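PDB 4YKI: ML032222a iGluR from Mnemiopsis leidyi, which binds glycine in its ligand-binding domain and, as a ctenophore ionotropic glutamate receptor subunit, probably forms part of a glycine-activated ion channel. Local coordinates for residues D103-F108 and Y214-P219. Sequence-based numbering, arbitrary orientation.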
ATOM      1  N   ASP B 103      -7.161 -12.954   6.375  1.00 12.04           N
ATOM      2  CA  ASP B 103      -7.297 -11.628   5.790  1.00 11.90           C
ATOM      3  C   ASP B 103      -6.161 -10.737   6.263  1.00 11.03           C
ATOM      4  O   ASP B 103      -5.436 -11.047   7.225  1.00 11.41           O
ATOM      5  CB  ASP B 103      -8.628 -10.992   6.187  1.00 12.98           C
ATOM      6  CG  ASP B 103      -9.824 -11.549   5.408  1.00 15.03           C
ATOM      7  OD1 ASP B 103      -9.649 -12.277   4.408  1.00 15.66           O
ATOM      8  OD2 ASP B 103     -10.949 -11.205   5.805  1.00 16.54           O
ATOM      9  N   TYR B 104      -6.013  -9.618   5.567  1.00 11.70           N
ATOM     10  CA  TYR B 104      -5.113  -8.553   5.971  1.00 11.62           C
ATOM     11  C   TYR B 104      -5.913  -7.296   6.265  1.00 12.39           C
ATOM     12  O   TYR B 104      -6.947  -7.043   5.645  1.00 14.11           O
ATOM     13  CB  TYR B 104      -4.112  -8.248   4.875  1.00 12.13           C
ATOM     14  CG  TYR B 104      -3.065  -9.302   4.671  1.00 11.67           C
ATOM     15  CD1 TYR B 104      -1.932  -9.334   5.472  1.00 11.75           C
ATOM     16  CD2 TYR B 104      -3.185 -10.257   3.664  1.00 12.20           C
ATOM     17  CE1 TYR B 104      -0.947 -10.268   5.265  1.00 11.79           C
ATOM     18  CE2 TYR B 104      -2.197 -11.193   3.437  1.00 12.09           C
ATOM     19  CZ  TYR B 104      -1.091 -11.204   4.262  1.00 11.34           C
ATOM     20  OH  TYR B 104      -0.103 -12.101   3.993  1.00 11.36           O
ATOM     21  N   SER B 105      -5.382  -6.484   7.167  1.00 11.84           N
ATOM     22  CA  SER B 105      -5.858  -5.124   7.365  1.00 11.75           C
ATOM     23  C   SER B 105      -5.466  -4.221   6.206  1.00 11.99           C
ATOM     24  O   SER B 105      -4.661  -4.596   5.356  1.00 12.92           O
ATOM     25  CB  SER B 105      -5.261  -4.535   8.645  1.00 12.20           C
ATOM     26  OG  SER B 105      -3.887  -4.228   8.486  1.00 12.42           O
ATOM     27  N   PHE B 106      -6.009  -3.014   6.210  1.00 12.40           N
ATOM     28  CA  PHE B 106      -5.465  -1.946   5.402  1.00 13.62           C
ATOM     29  C   PHE B 106      -3.947  -1.870   5.629  1.00 12.33           C
ATOM     30  O   PHE B 106      -3.495  -1.958   6.773  1.00 13.30           O
ATOM     31  CB  PHE B 106      -6.124  -0.623   5.785  1.00 14.54           C
ATOM     32  CG  PHE B 106      -5.816   0.483   4.823  1.00 17.05           C
ATOM     33  CD1 PHE B 106      -6.513   0.593   3.631  1.00 19.41           C
ATOM     34  CD2 PHE B 106      -4.791   1.379   5.077  1.00 19.26           C
ATOM     35  CE1 PHE B 106      -6.206   1.576   2.718  1.00 21.85           C
ATOM     36  CE2 PHE B 106      -4.481   2.367   4.161  1.00 19.56           C
ATOM     37  CZ  PHE B 106      -5.188   2.462   2.988  1.00 21.43           C
ATOM     38  N   PRO B 107      -3.163  -1.720   4.562  1.00 12.56           N
ATOM     39  CA  PRO B 107      -1.714  -1.835   4.755  1.00 12.60           C
ATOM     40  C   PRO B 107      -1.069  -0.518   5.140  1.00 14.31           C
ATOM     41  O   PRO B 107      -1.647   0.545   4.877  1.00 17.76           O
ATOM     42  CB  PRO B 107      -1.231  -2.297   3.378  1.00 14.28           C
ATOM     43  CG  PRO B 107      -2.179  -1.705   2.418  1.00 15.97           C
ATOM     44  CD  PRO B 107      -3.522  -1.700   3.128  1.00 14.65           C
ATOM     45  N   PHE B 108       0.130  -0.583   5.708  1.00 13.93           N
ATOM     46  CA  PHE B 108       0.812   0.616   6.169  1.00 15.47           C
ATOM     47  C   PHE B 108       2.226   0.857   5.628  1.00 13.96           C
ATOM     48  O   PHE B 108       2.804   1.882   5.940  1.00 15.52           O
ATOM     49  CB  PHE B 108       0.797   0.688   7.710  1.00 16.35           C
ATOM     50  CG  PHE B 108       1.558  -0.423   8.412  1.00 17.12           C
ATOM     51  CD1 PHE B 108       2.903  -0.265   8.746  1.00 17.85           C
ATOM     52  CD2 PHE B 108       0.927  -1.604   8.784  1.00 19.44           C
ATOM     53  CE1 PHE B 108       3.609  -1.278   9.411  1.00 19.17           C
ATOM     54  CE2 PHE B 108       1.623  -2.614   9.451  1.00 18.39           C
ATOM     55  CZ  PHE B 108       2.967  -2.455   9.749  1.00 19.27           C
ATOM     56  N   TYR B 214       3.377  -4.337   4.131  1.00 10.99           N
ATOM     57  CA  TYR B 214       3.180  -4.729   5.504  1.00 10.07           C
ATOM     58  C   TYR B 214       1.779  -4.318   5.960  1.00 10.47           C
ATOM     59  O   TYR B 214       1.312  -3.209   5.685  1.00 10.95           O
ATOM     60  CB  TYR B 214       4.217  -4.074   6.432  1.00 11.02           C
ATOM     61  CG  TYR B 214       5.634  -4.533   6.231  1.00 10.98           C
ATOM     62  CD1 TYR B 214       5.924  -5.852   5.906  1.00 11.15           C
ATOM     63  CD2 TYR B 214       6.685  -3.654   6.390  1.00 11.22           C
ATOM     64  CE1 TYR B 214       7.256  -6.276   5.748  1.00 11.43           C
ATOM     65  CE2 TYR B 214       7.990  -4.066   6.262  1.00 11.23           C
ATOM     66  CZ  TYR B 214       8.279  -5.364   5.932  1.00 11.54           C
ATOM     67  OH  TYR B 214       9.598  -5.708   5.799  1.00 11.82           O
ATOM     68  N   ALA B 215       1.106  -5.237   6.638  1.00 10.39           N
ATOM     69  CA  ALA B 215      -0.209  -5.015   7.169  1.00 10.37           C
ATOM     70  C   ALA B 215      -0.323  -5.843   8.443  1.00 10.66           C
ATOM     71  O   ALA B 215       0.633  -6.524   8.838  1.00 11.11           O
ATOM     72  CB  ALA B 215      -1.263  -5.424   6.153  1.00 10.75           C
ATOM     73  N   PHE B 216      -1.463  -5.758   9.119  1.00 10.33           N
ATOM     74  CA  PHE B 216      -1.754  -6.673  10.217  1.00  9.69           C
ATOM     75  C   PHE B 216      -2.567  -7.850   9.645  1.00 10.82           C
ATOM     76  O   PHE B 216      -3.260  -7.728   8.620  1.00 11.72           O
ATOM     77  CB  PHE B 216      -2.529  -5.955  11.336  1.00 11.02           C
ATOM     78  CG  PHE B 216      -1.728  -4.940  12.132  1.00 10.47           C
ATOM     79  CD1 PHE B 216      -0.361  -4.802  12.018  1.00 11.09           C
ATOM     80  CD2 PHE B 216      -2.390  -4.136  13.032  1.00 11.44           C
ATOM     81  CE1 PHE B 216       0.327  -3.863  12.781  1.00 11.77           C
ATOM     82  CE2 PHE B 216      -1.698  -3.199  13.797  1.00 13.49           C
ATOM     83  CZ  PHE B 216      -0.338  -3.092  13.660  1.00 12.33           C
ATOM     84  N   GLY B 217      -2.490  -8.995  10.319  1.00 10.18           N
ATOM     85  CA  GLY B 217      -3.263 -10.167   9.923  1.00 11.01           C
ATOM     86  C   GLY B 217      -4.525 -10.323  10.748  1.00 10.51           C
ATOM     87  O   GLY B 217      -4.508 -10.079  11.951  1.00 10.97           O
ATOM     88  N   LEU B 218      -5.623 -10.697  10.096  1.00 10.91           N
ATOM     89  CA  LEU B 218      -6.916 -10.868  10.732  1.00 11.83           C
ATOM     90  C   LEU B 218      -7.533 -12.183  10.295  1.00 12.20           C
ATOM     91  O   LEU B 218      -7.391 -12.572   9.146  1.00 12.53           O
ATOM     92  CB  LEU B 218      -7.867  -9.730  10.333  1.00 13.30           C
ATOM     93  CG  LEU B 218      -7.500  -8.381  10.972  1.00 15.08           C
ATOM     94  CD1 LEU B 218      -8.058  -7.189  10.196  1.00 16.05           C
ATOM     95  CD2 LEU B 218      -7.963  -8.361  12.405  1.00 15.34           C
ATOM     96  N   PRO B 219      -8.254 -12.865  11.192  1.00 12.53           N
ATOM     97  CA  PRO B 219      -8.914 -14.090  10.734  1.00 13.16           C
ATOM     98  C   PRO B 219     -10.069 -13.753   9.809  1.00 12.30           C
ATOM     99  O   PRO B 219     -10.673 -12.696   9.944  1.00 13.18           O
ATOM    100  CB  PRO B 219      -9.418 -14.724  12.032  1.00 15.26           C
ATOM    101  CG  PRO B 219      -9.603 -13.600  12.938  1.00 15.20           C
ATOM    102  CD  PRO B 219      -8.633 -12.516  12.568  1.00 12.90           C
TER
HETATM  103  O   HOH W   1     -11.324 -10.475   8.421  1.00 15.55           O
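Ser105 and Phe216 show how a side chain can take over the work of a backbone carbonyl in an antiparallel pairing. The backbone of Phe216 is gripped at both its N and its O by this one serine: Ser105 N donates to Phe216 O at 2.9 Å, while Phe216 N donates to Ser105 OG. Lying between its own backbone N and carbonyl carbon (chi1 73°), OG is turned to the incoming N-H and itself donates a hydrogen bond to Phe106 O. An alanine here would probably leave Phe216 N and Phe106 O without these mates and weaken the hold on the Phe106-Pro107 backbone that follows. Before the serine the pairing is regular: Asp103 and Leu218 form a hydrogen-bonded pair, and Tyr104 lies opposite Gly217 in a non-hydrogen-bonded one. A water donating to both Asp103 OD2 and Pro219 O extends the link at that end. The arrangement belongs to the periplasmic-binding-protein-like clamshell of glutamate receptor ligand-binding domains, where the strand 202-218 runs on from the glycine pocket to pair with the short strand 103-104. Beyond Pro107, Phe108 N regains the partner strand through Tyr214 O at 2.9 Å. The Phe108 ring then lies against Tyr214, whose CB sits over one face, 4.2 Å from the centroid and 23° off the normal, in a CH-pi contact. On the Phe216 side the two aromatic side chains cross at about a right angle, CE2 of Phe108 meeting CE1 of Phe216 at 3.8 Å with the ring planes inclined by 71°; Met41 of helix 37-49 packs against both. Ala215 CB fits between Tyr104 CD1, 4.0 Å away, and Pro107 CB, 4.2 Å away. The side chain of Tyr214 extends on to the bound glycine, its hydroxyl hydrogen-bonded to Glu188.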